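Local coordinates for alpha-fucosidase GH29 (Fusarium graminearum, PDB 4PSR), which hydrolyses alpha-L-fucosides as a retaining family GH29 glycosidase and probably removes alpha-1,6-linked core fucose from the glycans of glycoproteins, at residues Arg289-Arg297 / Ala378-Val389. Sequence-based numbering, arbitrary orientation.
Sequences RGGPSNLVR and AWDIYGEGPNQV. With NAG (2-acetamido-2-deoxy-beta-D-glucopyranose), chain E.
Leu-295 reaches across to the bend at Ala-378 to Asp-380, where its CD1 lies 3.3 Å from Trp-379 O and 4.3 Å from Ala-378 CB. Having CG opposite the backbone N (chi1 -164°) carries CD1 onto this backbone, a place suited to an aliphatic chain because it meets mostly main chain and a methyl group. Beside it, the chain of Arg-297, extended from CG to NE and then turned at NE, brings its guanidinium up to the same bend. Two waters sit at the edge of this group, in its plane: one accepts from Arg-297 NE and donates to Asp-380 OD1, the other accepts from Arg-297 NH2 (2.9 Å to the water oxygen) and donates to Ala-378 O. The direct salt bridge, Arg-297 NH2 to Asp-380 OD1, is long at 4.0 Å, with guanidinium and carboxylate planes 75° apart, so the water between NE and OD1 probably contributes much of this link. The stronger partner of Arg-297 is Glu-531, reached through NH1.

Farther along, the Tyr-382 ring lies obliquely by the backbone of 293-295, its OH 3.6 Å from Ser-293 O. In one of two Gln-388 conformers, the amide, able to accept and donate at once, links Tyr-382 OH, by a doubtfully short bond, to Gly-385 O. Another water bridges Ser-293 O and Val-389 O. Val-389, also modelled twice, rests CG1 3.5 Å from Gly-290 O and touches Asp-331 and Arg-332 of helix 322-334, a place a compact branched side chain can fill; Gly-290 itself has backbone angles that call for glycine.

The contact thus joins the loop between barrel strands 284-287 and 300-305 to the segment containing 383-384, an edge strand of the six-stranded antiparallel sheet, in a TIM barrel followed by beta domains, as in GH29 fucosidases.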
loop_
_atom_site.group_PDB
_atom_site.type_symbol
_atom_site.label_atom_id
_atom_site.label_comp_id
_atom_site.label_asym_id
_atom_site.label_seq_id
_atom_site.Cartn_x
_atom_site.Cartn_y
_atom_site.Cartn_z
ATOM N N ARG A 289 4.281 -3.040 -6.485
ATOM C CA ARG A 289 5.339 -2.188 -5.944
ATOM C C ARG A 289 5.672 -0.991 -6.849
ATOM O O ARG A 289 5.805 -1.118 -8.066
ATOM C CB ARG A 289 6.572 -3.039 -5.678
ATOM C CG ARG A 289 7.595 -2.387 -4.787
ATOM C CD ARG A 289 8.701 -3.363 -4.563
ATOM N NE ARG A 289 9.762 -2.781 -3.769
ATOM C CZ ARG A 289 10.827 -3.467 -3.380
ATOM N NH1 ARG A 289 10.926 -4.747 -3.726
ATOM N NH2 ARG A 289 11.758 -2.878 -2.645
ATOM N N GLY A 290 5.786 0.184 -6.241
ATOM C CA GLY A 290 5.943 1.418 -6.996
ATOM C C GLY A 290 4.646 2.198 -7.043
ATOM O O GLY A 290 4.669 3.427 -7.161
ATOM N N GLY A 291 3.511 1.489 -6.978
ATOM C CA GLY A 291 2.199 2.106 -7.104
ATOM C C GLY A 291 1.852 2.615 -8.498
ATOM O O GLY A 291 2.611 2.415 -9.449
ATOM N N PRO A 292 0.728 3.310 -8.628
ATOM C CA PRO A 292 0.295 3.866 -9.916
ATOM C C PRO A 292 1.144 5.066 -10.360
ATOM O O PRO A 292 1.728 5.770 -9.543
ATOM C CB PRO A 292 -1.142 4.314 -9.626
ATOM C CG PRO A 292 -1.089 4.703 -8.162
ATOM C CD PRO A 292 -0.202 3.673 -7.540
ATOM N N SER A 293 1.193 5.326 -11.656
ATOM C CA SER A 293 1.911 6.485 -12.162
ATOM C C SER A 293 1.104 7.761 -11.968
ATOM O O SER A 293 1.652 8.862 -11.978
ATOM C CB SER A 293 2.221 6.303 -13.649
ATOM O OG SER A 293 1.018 6.148 -14.372
ATOM N N ASN A 294 -0.194 7.609 -11.785
ATOM C CA ASN A 294 -1.104 8.734 -11.657
ATOM C C ASN A 294 -1.867 8.756 -10.337
ATOM O O ASN A 294 -1.816 7.813 -9.569
ATOM C CB ASN A 294 -2.145 8.648 -12.779
ATOM C CG ASN A 294 -2.971 7.369 -12.720
ATOM O OD1 ASN A 294 -2.457 6.296 -12.432
ATOM N ND2 ASN A 294 -4.269 7.485 -13.017
ATOM N N LEU A 295 -2.612 9.826 -10.107
ATOM C CA LEU A 295 -3.537 9.911 -8.972
ATOM C C LEU A 295 -4.770 9.062 -9.234
ATOM O O LEU A 295 -5.537 9.330 -10.171
ATOM C CB LEU A 295 -3.931 11.383 -8.760
ATOM C CG LEU A 295 -4.584 11.783 -7.433
ATOM C CD1 LEU A 295 -4.558 13.314 -7.255
ATOM C CD2 LEU A 295 -6.009 11.298 -7.331
ATOM N N VAL A 296 -4.949 8.045 -8.402
ATOM C CA VAL A 296 -6.032 7.079 -8.559
ATOM C C VAL A 296 -7.093 7.249 -7.482
ATOM O O VAL A 296 -6.768 7.472 -6.309
ATOM C CB VAL A 296 -5.420 5.660 -8.485
ATOM C CG1 VAL A 296 -6.462 4.555 -8.343
ATOM C CG2 VAL A 296 -4.531 5.396 -9.708
ATOM N N ARG A 297 -8.356 7.131 -7.880
ATOM C CA ARG A 297 -9.476 7.111 -6.942
ATOM C C ARG A 297 -10.344 5.907 -7.310
ATOM O O ARG A 297 -10.496 5.600 -8.504
ATOM C CB ARG A 297 -10.300 8.400 -7.034
ATOM C CG ARG A 297 -9.460 9.659 -6.769
ATOM C CD ARG A 297 -10.290 10.927 -6.773
ATOM N NE ARG A 297 -9.505 12.104 -6.408
ATOM C CZ ARG A 297 -9.182 12.421 -5.163
ATOM N NH1 ARG A 297 -9.580 11.667 -4.141
ATOM N NH2 ARG A 297 -8.450 13.499 -4.937
ATOM N N ALA A 378 -5.138 13.839 -0.680
ATOM C CA ALA A 378 -4.560 14.231 -1.934
ATOM C C ALA A 378 -5.237 15.487 -2.462
ATOM O O ALA A 378 -6.431 15.734 -2.214
ATOM C CB ALA A 378 -4.729 13.079 -2.937
ATOM N N TRP A 379 -4.470 16.275 -3.200
ATOM C CA TRP A 379 -5.003 17.415 -3.945
ATOM C C TRP A 379 -5.609 16.848 -5.241
ATOM O O TRP A 379 -5.846 15.656 -5.307
ATOM C CB TRP A 379 -3.880 18.397 -4.233
ATOM C CG TRP A 379 -4.319 19.790 -4.584
ATOM C CD1 TRP A 379 -5.469 20.413 -4.195
ATOM C CD2 TRP A 379 -3.586 20.739 -5.363
ATOM N NE1 TRP A 379 -5.497 21.702 -4.698
ATOM C CE2 TRP A 379 -4.362 21.916 -5.434
ATOM C CE3 TRP A 379 -2.370 20.691 -6.044
ATOM C CZ2 TRP A 379 -3.943 23.042 -6.126
ATOM C CZ3 TRP A 379 -1.942 21.828 -6.723
ATOM C CH2 TRP A 379 -2.744 22.987 -6.758
ATOM N N ASP A 380 -5.870 17.666 -6.267
ATOM C CA ASP A 380 -6.316 17.091 -7.539
ATOM C C ASP A 380 -5.158 16.839 -8.491
ATOM O O ASP A 380 -5.342 16.238 -9.531
ATOM C CB ASP A 380 -7.409 17.916 -8.229
ATOM C CG ASP A 380 -8.728 17.920 -7.441
ATOM O OD1 ASP A 380 -9.178 16.865 -6.928
ATOM O OD2 ASP A 380 -9.306 19.011 -7.302
ATOM N N ILE A 381 -3.973 17.337 -8.136
ATOM C CA ILE A 381 -2.750 17.115 -8.895
ATOM C C ILE A 381 -1.719 16.614 -7.895
ATOM O O ILE A 381 -1.582 17.200 -6.825
ATOM C CB ILE A 381 -2.278 18.436 -9.548
ATOM C CG1 ILE A 381 -3.312 18.919 -10.581
ATOM C CG2 ILE A 381 -0.899 18.250 -10.199
ATOM C CD1 ILE A 381 -3.092 20.356 -11.039
ATOM N N TYR A 382 -1.045 15.499 -8.176
ATOM C CA TYR A 382 -0.217 14.873 -7.122
ATOM C C TYR A 382 1.132 15.556 -6.913
ATOM O O TYR A 382 1.696 15.501 -5.828
ATOM C CB TYR A 382 0.002 13.372 -7.340
ATOM C CG TYR A 382 0.880 13.037 -8.485
ATOM C CD1 TYR A 382 2.253 13.010 -8.348
ATOM C CD2 TYR A 382 0.323 12.730 -9.717
ATOM C CE1 TYR A 382 3.071 12.698 -9.442
ATOM C CE2 TYR A 382 1.103 12.429 -10.787
ATOM C CZ TYR A 382 2.456 12.408 -10.648
ATOM O OH TYR A 382 3.221 12.091 -11.744
ATOM N N GLY A 383 1.667 16.172 -7.961
ATOM C CA GLY A 383 3.034 16.670 -7.905
ATOM C C GLY A 383 3.501 17.245 -9.222
ATOM O O GLY A 383 2.758 17.286 -10.217
ATOM N N GLU A 384 4.762 17.661 -9.211
ATOM C CA GLU A 384 5.449 18.213 -10.383
ATOM C C GLU A 384 6.915 17.824 -10.373
ATOM O O GLU A 384 7.492 17.623 -9.319
ATOM C CB GLU A 384 5.401 19.745 -10.389
ATOM C CG GLU A 384 4.041 20.338 -10.216
ATOM C CD GLU A 384 4.035 21.875 -10.094
ATOM O OE1 GLU A 384 5.095 22.535 -10.243
ATOM O OE2 GLU A 384 2.934 22.404 -9.858
ATOM N N GLY A 385 7.516 17.782 -11.556
ATOM C CA GLY A 385 8.955 17.592 -11.665
ATOM C C GLY A 385 9.333 16.411 -12.539
ATOM O O GLY A 385 8.475 15.675 -13.002
ATOM N N PRO A 386 10.641 16.235 -12.766
ATOM C CA PRO A 386 11.155 15.251 -13.714
ATOM C C PRO A 386 11.229 13.828 -13.179
ATOM O O PRO A 386 11.133 12.881 -13.988
ATOM C CB PRO A 386 12.554 15.789 -14.023
ATOM C CG PRO A 386 12.960 16.508 -12.792
ATOM C CD PRO A 386 11.695 17.140 -12.281
ATOM N N ASN A 387 11.381 13.656 -11.866
ATOM C CA ASN A 387 11.548 12.318 -11.291
ATOM C C ASN A 387 10.189 11.713 -10.934
ATOM O O ASN A 387 9.487 12.202 -10.044
ATOM C CB ASN A 387 12.494 12.373 -10.104
ATOM C CG ASN A 387 13.900 12.833 -10.513
ATOM O OD1 ASN A 387 14.557 12.172 -11.323
ATOM N ND2 ASN A 387 14.356 13.952 -9.972
ATOM N N GLN A 388 9.824 10.656 -11.651
ATOM C CA GLN A 388 8.513 10.032 -11.524
ATOM C C GLN A 388 8.590 8.499 -11.449
ATOM O O GLN A 388 9.664 7.889 -11.589
ATOM C CB GLN A 388 7.640 10.453 -12.713
ATOM C CG GLN A 388 7.501 11.984 -12.891
ATOM C CD GLN A 388 6.501 12.632 -11.912
ATOM O OE1 GLN A 388 5.663 11.942 -11.323
ATOM N NE2 GLN A 388 6.581 13.955 -11.752
ATOM N N VAL A 389 7.431 7.903 -11.191
ATOM C CA VAL A 389 7.247 6.455 -11.193
ATOM C C VAL A 389 6.685 6.050 -12.546
ATOM O O VAL A 389 5.732 6.671 -13.037
ATOM C CB VAL A 389 6.234 6.039 -10.078
ATOM C CG1 VAL A 389 5.687 4.623 -10.306
ATOM C CG2 VAL A 389 6.866 6.144 -8.707
HETATM C C1 NAG E . 17.356 16.624 -10.337
HETATM C C2 NAG E . 18.673 17.218 -10.809
HETATM C C3 NAG E . 18.536 17.679 -12.254
HETATM C C4 NAG E . 18.047 16.527 -13.119
HETATM C C5 NAG E . 16.780 15.907 -12.525
HETATM C C6 NAG E . 16.341 14.667 -13.266
HETATM C C7 NAG E . 20.190 18.303 -9.207
HETATM C C8 NAG E . 20.443 19.524 -8.374
HETATM N N2 NAG E . 19.079 18.322 -9.950
HETATM O O3 NAG E . 19.802 18.130 -12.733
HETATM O O4 NAG E . 17.743 16.982 -14.430
HETATM O O5 NAG E . 17.009 15.515 -11.167
HETATM O O6 NAG E . 17.343 13.658 -13.222
HETATM O O7 NAG E . 20.962 17.352 -9.213
HETATM O O HOH W 1 4.317 8.901 -11.745
HETATM O O HOH W 2 -8.712 14.377 -7.851
HETATM O O HOH W 3 -8.434 13.916 -2.061
#